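PDB 4GS5: acyl-CoA synthetase (AMP-forming)/AMP-acid ligase II-like protein from Dyadobacter fermentans, which probably activates fatty acids with ATP, through an acyl-adenylate, and joins them to coenzyme A, as related AMP-forming ligases do. Local coordinates for residues Ala81-Asn86 and Leu106-Pro111; Asp213-Leu218 and Thr229-Asp234; Ala270-His275 and Glu310-Glu315. All blocks are in the same frame, centred on the assembly; numbering follows the deposited sequence.

Interaction 1 (Ala81-Asn86 and Leu106-Pro111); sequences ALVCLN and LTVTEP
The contact belongs to the beta-alpha-beta unit of strand 80-83, helix 90-102 and strand 105-109, within the AMP-binding family region. The two strands lie side by side and run parallel, their short axes 23° apart. Three backbone bonds join them. T107 N donates to A81 O at 2.9 Å, nearly along the C=O axis. V83 N reaches T107 O at 2.7 Å, but from above the carbonyl plane. T109 N meets V83 O at 3.0 Å, in the carbonyl plane. T107 is thus held through both its N and its O. On one face of the sheet, A81, V83, L106 and V108 meet. V83 CG1 is anti to the backbone N, so CG2 sits beside that N and touches L106 CD2 at 4.0 Å. A81 CB approaches the same methyl group. Helix 90-102 covers this face through M95 and L96. On the other face, the side chains of L82 and T107 cross obliquely, with L82 CD1 4.0 Å from T107 CG2. T107 OG1 is hydrogen-bonded to a water that also makes a weak bond to A81 O. Beyond the strands, C84 CB lies against T109 CG2 at 3.7 Å. A second water sits between T109 O, 2.5 Å away, and L85 O. N86 OD1 is hydrogen-bonded to G88 N, while N86 ND2 lies 3.8 Å from P111 CG.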
# COMPACT_ATOMS: atom_id res chain seq x y z
N ALA A 81 -1.46 11.91 21.34
CA ALA A 81 -0.90 11.25 20.19
C ALA A 81 0.61 11.07 20.36
O ALA A 81 1.31 12.00 20.79
CB ALA A 81 -1.20 12.04 18.93
N LEU A 82 1.10 9.88 20.04
CA LEU A 82 2.54 9.62 20.05
C LEU A 82 3.09 9.76 18.63
O LEU A 82 2.60 9.13 17.70
CB LEU A 82 2.83 8.21 20.59
CG LEU A 82 4.28 7.71 20.48
CD1 LEU A 82 5.17 8.41 21.50
CD2 LEU A 82 4.32 6.22 20.71
N VAL A 83 4.10 10.61 18.46
CA VAL A 83 4.71 10.82 17.16
C VAL A 83 6.05 10.07 17.09
O VAL A 83 7.05 10.55 17.63
CB VAL A 83 4.98 12.33 16.92
CG1 VAL A 83 5.57 12.57 15.53
CG2 VAL A 83 3.69 13.13 17.12
N CYS A 84 6.05 8.91 16.44
CA CYS A 84 7.24 8.05 16.39
C CYS A 84 7.66 7.78 14.95
O CYS A 84 8.48 6.89 14.70
CB CYS A 84 6.98 6.72 17.10
SG CYS A 84 5.52 5.80 16.46
N LEU A 85 7.09 8.53 14.02
CA LEU A 85 7.53 8.52 12.64
C LEU A 85 8.50 9.68 12.43
O LEU A 85 8.37 10.72 13.07
CB LEU A 85 6.32 8.66 11.73
CG LEU A 85 5.39 7.45 11.84
CD1 LEU A 85 4.06 7.74 11.19
CD2 LEU A 85 6.08 6.25 11.22
N ASN A 86 9.46 9.48 11.54
CA ASN A 86 10.53 10.43 11.32
C ASN A 86 9.98 11.78 10.87
O ASN A 86 9.39 11.87 9.79
CB ASN A 86 11.52 9.87 10.29
CG ASN A 86 12.86 10.57 10.32
OD1 ASN A 86 12.93 11.79 10.35
ND2 ASN A 86 13.94 9.78 10.33
N LEU A 106 0.80 16.42 21.53
CA LEU A 106 1.77 15.63 20.78
C LEU A 106 2.95 15.23 21.65
O LEU A 106 3.59 16.08 22.28
CB LEU A 106 2.27 16.38 19.54
CG LEU A 106 1.21 16.82 18.53
CD1 LEU A 106 1.80 17.76 17.50
CD2 LEU A 106 0.61 15.60 17.86
N THR A 107 3.23 13.93 21.70
CA THR A 107 4.45 13.43 22.32
C THR A 107 5.40 12.97 21.23
O THR A 107 5.18 11.94 20.59
CB THR A 107 4.17 12.27 23.27
OG1 THR A 107 3.35 12.72 24.35
CG2 THR A 107 5.48 11.70 23.83
N VAL A 108 6.46 13.73 21.01
CA VAL A 108 7.35 13.44 19.91
C VAL A 108 8.55 12.67 20.42
O VAL A 108 9.24 13.12 21.34
CB VAL A 108 7.83 14.73 19.22
CG1 VAL A 108 8.66 14.39 17.98
CG2 VAL A 108 6.64 15.61 18.85
N THR A 109 8.81 11.51 19.82
CA THR A 109 9.96 10.70 20.20
C THR A 109 10.87 10.48 18.99
O THR A 109 10.44 10.65 17.85
CB THR A 109 9.54 9.34 20.76
OG1 THR A 109 10.68 8.68 21.32
CG2 THR A 109 8.98 8.48 19.66
N GLU A 110 12.13 10.12 19.24
CA GLU A 110 13.05 9.84 18.16
C GLU A 110 12.61 8.56 17.48
O GLU A 110 12.26 7.58 18.15
CB GLU A 110 14.50 9.73 18.66
CG GLU A 110 14.92 10.92 19.52
CD GLU A 110 16.43 11.07 19.68
OE1 GLU A 110 17.18 10.09 19.48
OE2 GLU A 110 16.87 12.19 20.01
N PRO A 111 12.60 8.56 16.15
CA PRO A 111 12.04 7.39 15.47
C PRO A 111 12.98 6.21 15.66
O PRO A 111 14.18 6.31 15.37
CB PRO A 111 12.01 7.84 14.01
CG PRO A 111 13.16 8.79 13.88
CD PRO A 111 13.30 9.47 15.23
O HOH W 1 0.73 12.69 24.02
O HOH W 2 9.32 11.45 15.79

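Interaction 2 (Asp213-Leu218 and Thr229-Asp234); sequences DERGCL and TVQTND
The guanidinium of R215 has C217 SG over the centre of one face, 3.5 Å above its plane. At its edge, in plane, lie D213 CG, Q231 NE2 and N233 OD1. R215 belongs to the type I turn D213 to G216, which leads into the beta hairpin of strands 217-221 and 230-238. R215 bends at chi3 and hydrogen-bonds to D213 OD2 side-on through NE and NH1, with NE at 2.9 Å; this is a salt bridge. OD2 meets NH1 with its syn lone pair. NH1 and NH2 also grip N233 OD1 end-on, NH2 at 3.1 Å, with the amide turned 90° to the guanidinium. D213 OD1 accepts from R215 N and C217 N; the R215 bond makes an Asx turn. Q231 bends at chi2, so NE2 reaches C217 O at 3.1 Å, from above the carbonyl plane. The same NE2 donates to T232 O on a lone pair. In the hairpin, L218 N hydrogen-bonds to D234 O at 2.9 Å. T232 N returns to L218 O, nearly along the C=O axis. T232 OG1 accepts from D234 N, an ST turn, and donates to a lone pair of L218 O at 2.6 Å.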
# COMPACT_ATOMS: atom_id res chain seq x y z
N ASP A 213 -10.69 3.83 -14.28
CA ASP A 213 -10.56 4.12 -15.70
C ASP A 213 -11.00 2.89 -16.48
O ASP A 213 -11.55 1.94 -15.91
CB ASP A 213 -9.12 4.50 -16.05
CG ASP A 213 -8.14 3.39 -15.78
OD1 ASP A 213 -8.58 2.25 -15.51
OD2 ASP A 213 -6.91 3.64 -15.84
N GLU A 214 -10.74 2.89 -17.79
CA GLU A 214 -11.20 1.82 -18.67
C GLU A 214 -10.51 0.48 -18.40
O GLU A 214 -10.97 -0.57 -18.85
CB GLU A 214 -11.02 2.22 -20.14
CG GLU A 214 -11.84 3.44 -20.53
CD GLU A 214 -11.71 3.79 -22.01
OE1 GLU A 214 -10.56 3.85 -22.52
OE2 GLU A 214 -12.75 4.01 -22.67
N ARG A 215 -9.41 0.51 -17.65
CA ARG A 215 -8.67 -0.71 -17.32
C ARG A 215 -9.21 -1.36 -16.05
O ARG A 215 -8.90 -2.51 -15.74
CB ARG A 215 -7.18 -0.41 -17.14
CG ARG A 215 -6.50 0.24 -18.34
CD ARG A 215 -5.09 0.71 -17.97
NE ARG A 215 -5.12 1.66 -16.85
CZ ARG A 215 -4.08 1.95 -16.09
NH1 ARG A 215 -4.19 2.83 -15.10
NH2 ARG A 215 -2.91 1.35 -16.30
N GLY A 216 -10.02 -0.60 -15.32
CA GLY A 216 -10.47 -1.01 -14.01
C GLY A 216 -9.52 -0.57 -12.89
O GLY A 216 -9.58 -1.11 -11.79
N CYS A 217 -8.65 0.40 -13.18
CA CYS A 217 -7.68 0.89 -12.20
C CYS A 217 -8.19 2.13 -11.45
O CYS A 217 -8.76 3.05 -12.04
CB CYS A 217 -6.36 1.24 -12.88
SG CYS A 217 -5.39 -0.16 -13.48
N LEU A 218 -7.92 2.17 -10.15
CA LEU A 218 -8.44 3.22 -9.28
C LEU A 218 -7.89 4.59 -9.63
O LEU A 218 -6.68 4.78 -9.82
CB LEU A 218 -8.08 2.90 -7.83
CG LEU A 218 -8.58 3.85 -6.73
CD1 LEU A 218 -10.11 3.88 -6.69
CD2 LEU A 218 -8.02 3.41 -5.38
N THR A 229 -7.40 14.81 -10.50
CA THR A 229 -7.57 13.38 -10.30
C THR A 229 -6.24 12.66 -10.51
O THR A 229 -5.47 12.99 -11.41
CB THR A 229 -8.67 12.78 -11.20
OG1 THR A 229 -8.13 12.45 -12.48
CG2 THR A 229 -9.82 13.77 -11.37
N VAL A 230 -5.96 11.71 -9.62
CA VAL A 230 -4.74 10.93 -9.66
C VAL A 230 -5.11 9.53 -10.13
O VAL A 230 -5.97 8.88 -9.53
CB VAL A 230 -4.10 10.87 -8.26
CG1 VAL A 230 -2.94 9.87 -8.25
CG2 VAL A 230 -3.63 12.25 -7.84
N GLN A 231 -4.47 9.08 -11.20
CA GLN A 231 -4.75 7.77 -11.77
C GLN A 231 -3.71 6.77 -11.28
O GLN A 231 -2.53 6.95 -11.55
CB GLN A 231 -4.71 7.84 -13.30
CG GLN A 231 -5.03 6.51 -13.98
CD GLN A 231 -6.43 6.01 -13.64
OE1 GLN A 231 -7.42 6.60 -14.07
NE2 GLN A 231 -6.51 4.94 -12.86
N THR A 232 -4.14 5.74 -10.54
CA THR A 232 -3.20 4.72 -10.09
C THR A 232 -3.07 3.65 -11.16
O THR A 232 -3.78 3.70 -12.18
CB THR A 232 -3.65 4.02 -8.80
OG1 THR A 232 -4.81 3.20 -9.06
CG2 THR A 232 -3.98 5.05 -7.72
N ASN A 233 -2.18 2.70 -10.95
CA ASN A 233 -2.15 1.50 -11.79
C ASN A 233 -2.59 0.30 -10.95
O ASN A 233 -2.25 -0.84 -11.26
CB ASN A 233 -0.75 1.28 -12.39
CG ASN A 233 -0.32 2.40 -13.34
OD1 ASN A 233 -1.07 2.80 -14.23
ND2 ASN A 233 0.90 2.90 -13.16
N ASP A 234 -3.36 0.57 -9.89
CA ASP A 234 -3.95 -0.49 -9.09
C ASP A 234 -5.31 -0.95 -9.63
O ASP A 234 -6.29 -0.21 -9.57
CB ASP A 234 -4.14 -0.06 -7.63
CG ASP A 234 -2.81 0.15 -6.90
OD1 ASP A 234 -1.83 -0.55 -7.22
OD2 ASP A 234 -2.77 1.01 -6.01

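Interaction 3 (Ala270-His275 and Glu310-Glu315); sequences AAVFHH and ERLTAE
This helix pair lies in what is probably the small C-terminal domain of the AMP-binding ligase family. Segments 270-275 and 310-315 belong to helices 262-276 and 306-319. They run roughly antiparallel at 139°, with the short axes 10.2 Å apart. Side chains alone bridge the gap, and no hydrogen bond crosses it. L312 carries the apolar part. Its CG is anti to the backbone N, which brings CD1 to V272 CG1 at 3.6 Å. The same methyl lies 3.7 Å from F273 CE1. F273 also stacks on F282, and I300 of strand 295-301 touches both F273 and L312. E315 lies alongside V272, the two side chains pointing in opposite directions. E315 CG is 3.6 Å from V272 CG2, and E315 CB is 3.9 Å from V272 CG1. A bend at chi2, 78°, places the carboxylate beside H275. The imidazole and carboxylate planes are only 19° apart. An alanine in place of E315, lacking CG and the carboxylate, would probably leave V272 CG2 less well covered and the H275 imidazole less closely packed. H275 ND1 is buried by this contact and has no hydrogen-bonding partner in the model; E315 OE2 is 3.6 Å from it.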
# COMPACT_ATOMS: atom_id res chain seq x y z
N ALA A 270 5.03 -23.84 -14.77
CA ALA A 270 6.47 -24.03 -14.64
C ALA A 270 6.80 -25.34 -13.92
O ALA A 270 7.71 -26.06 -14.32
CB ALA A 270 7.11 -22.85 -13.92
N ALA A 271 6.07 -25.64 -12.85
CA ALA A 271 6.28 -26.89 -12.12
C ALA A 271 6.05 -28.10 -13.04
O ALA A 271 6.70 -29.13 -12.90
CB ALA A 271 5.39 -26.97 -10.88
N VAL A 272 5.12 -27.96 -13.99
CA VAL A 272 4.88 -29.01 -14.96
C VAL A 272 6.05 -29.16 -15.92
O VAL A 272 6.54 -30.26 -16.13
CB VAL A 272 3.58 -28.77 -15.75
CG1 VAL A 272 3.51 -29.72 -16.95
CG2 VAL A 272 2.37 -28.93 -14.84
N PHE A 273 6.51 -28.05 -16.50
CA PHE A 273 7.69 -28.08 -17.37
C PHE A 273 8.89 -28.72 -16.68
O PHE A 273 9.52 -29.63 -17.22
CB PHE A 273 8.06 -26.67 -17.82
CG PHE A 273 7.32 -26.20 -19.04
CD1 PHE A 273 5.95 -26.04 -19.01
CD2 PHE A 273 8.00 -25.89 -20.20
CE1 PHE A 273 5.27 -25.60 -20.13
CE2 PHE A 273 7.33 -25.45 -21.32
CZ PHE A 273 5.96 -25.30 -21.29
N HIS A 274 9.21 -28.23 -15.48
CA HIS A 274 10.35 -28.76 -14.73
C HIS A 274 10.20 -30.27 -14.56
O HIS A 274 11.15 -31.03 -14.78
CB HIS A 274 10.46 -28.08 -13.35
CG HIS A 274 11.32 -28.83 -12.38
ND1 HIS A 274 10.82 -29.79 -11.52
CD2 HIS A 274 12.65 -28.75 -12.11
CE1 HIS A 274 11.80 -30.27 -10.78
NE2 HIS A 274 12.92 -29.66 -11.12
N HIS A 275 9.00 -30.69 -14.17
CA HIS A 275 8.71 -32.10 -13.94
C HIS A 275 8.89 -32.96 -15.19
O HIS A 275 9.20 -34.15 -15.09
CB HIS A 275 7.29 -32.27 -13.38
CG HIS A 275 6.90 -33.70 -13.15
ND1 HIS A 275 5.99 -34.36 -13.95
CD2 HIS A 275 7.30 -34.59 -12.21
CE1 HIS A 275 5.85 -35.60 -13.51
NE2 HIS A 275 6.63 -35.77 -12.46
N GLU A 310 1.70 -33.69 -26.07
CA GLU A 310 0.58 -34.44 -25.49
C GLU A 310 0.77 -34.70 -23.99
O GLU A 310 -0.17 -34.52 -23.21
CB GLU A 310 0.38 -35.77 -26.23
CG GLU A 310 -0.55 -35.66 -27.43
CD GLU A 310 -0.61 -36.95 -28.25
OE1 GLU A 310 -0.11 -38.00 -27.78
OE2 GLU A 310 -1.17 -36.91 -29.36
N ARG A 311 1.96 -35.13 -23.59
CA ARG A 311 2.27 -35.28 -22.17
C ARG A 311 2.06 -33.95 -21.46
O ARG A 311 1.46 -33.89 -20.39
CB ARG A 311 3.72 -35.74 -21.96
CG ARG A 311 3.95 -37.24 -22.09
CD ARG A 311 5.21 -37.67 -21.34
NE ARG A 311 5.02 -37.65 -19.89
CZ ARG A 311 5.92 -38.05 -19.00
NH1 ARG A 311 7.10 -38.52 -19.41
NH2 ARG A 311 5.64 -38.00 -17.70
N LEU A 312 2.55 -32.88 -22.07
CA LEU A 312 2.50 -31.57 -21.45
C LEU A 312 1.05 -31.17 -21.22
O LEU A 312 0.65 -30.80 -20.11
CB LEU A 312 3.18 -30.53 -22.32
CG LEU A 312 2.93 -29.11 -21.83
CD1 LEU A 312 3.61 -28.90 -20.47
CD2 LEU A 312 3.42 -28.11 -22.86
N THR A 313 0.28 -31.24 -22.30
CA THR A 313 -1.13 -30.88 -22.26
C THR A 313 -1.87 -31.63 -21.16
O THR A 313 -2.61 -31.03 -20.37
CB THR A 313 -1.80 -31.16 -23.62
OG1 THR A 313 -1.26 -30.27 -24.60
CG2 THR A 313 -3.31 -30.99 -23.54
N ALA A 314 -1.66 -32.95 -21.09
CA ALA A 314 -2.34 -33.78 -20.11
C ALA A 314 -1.93 -33.46 -18.67
O ALA A 314 -2.78 -33.36 -17.78
CB ALA A 314 -2.13 -35.27 -20.41
N GLU A 315 -0.63 -33.30 -18.44
CA GLU A 315 -0.13 -32.99 -17.10
C GLU A 315 -0.68 -31.66 -16.59
O GLU A 315 -1.03 -31.53 -15.41
CB GLU A 315 1.40 -33.00 -17.07
CG GLU A 315 2.03 -32.33 -15.85
CD GLU A 315 2.01 -33.19 -14.60
OE1 GLU A 315 1.31 -34.24 -14.60
OE2 GLU A 315 2.70 -32.83 -13.62

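How the interactions relate
The three contacts follow one another along the chain and do not touch. Interactions 1 and 2 belong to the larger part of the molecule, on opposite sides of the chain's centre, with centres about 34 Å apart. Interaction 3 is remote from both: its centre lies about 37 Å from that of interaction 2 and about 55 Å from that of interaction 1. In this family the C-terminal domain turns about a hinge, so these separations probably depend on conformation. Interaction 2 is likely to be nearest the nucleotide site, since D234, hydrogen-bonded to Y179, probably matches the ribose-binding aspartate of relatives. Near interaction 1, a 1,2-ethanediol, probably from the crystallisation liquor, lies about 4 Å from the L85 side chain.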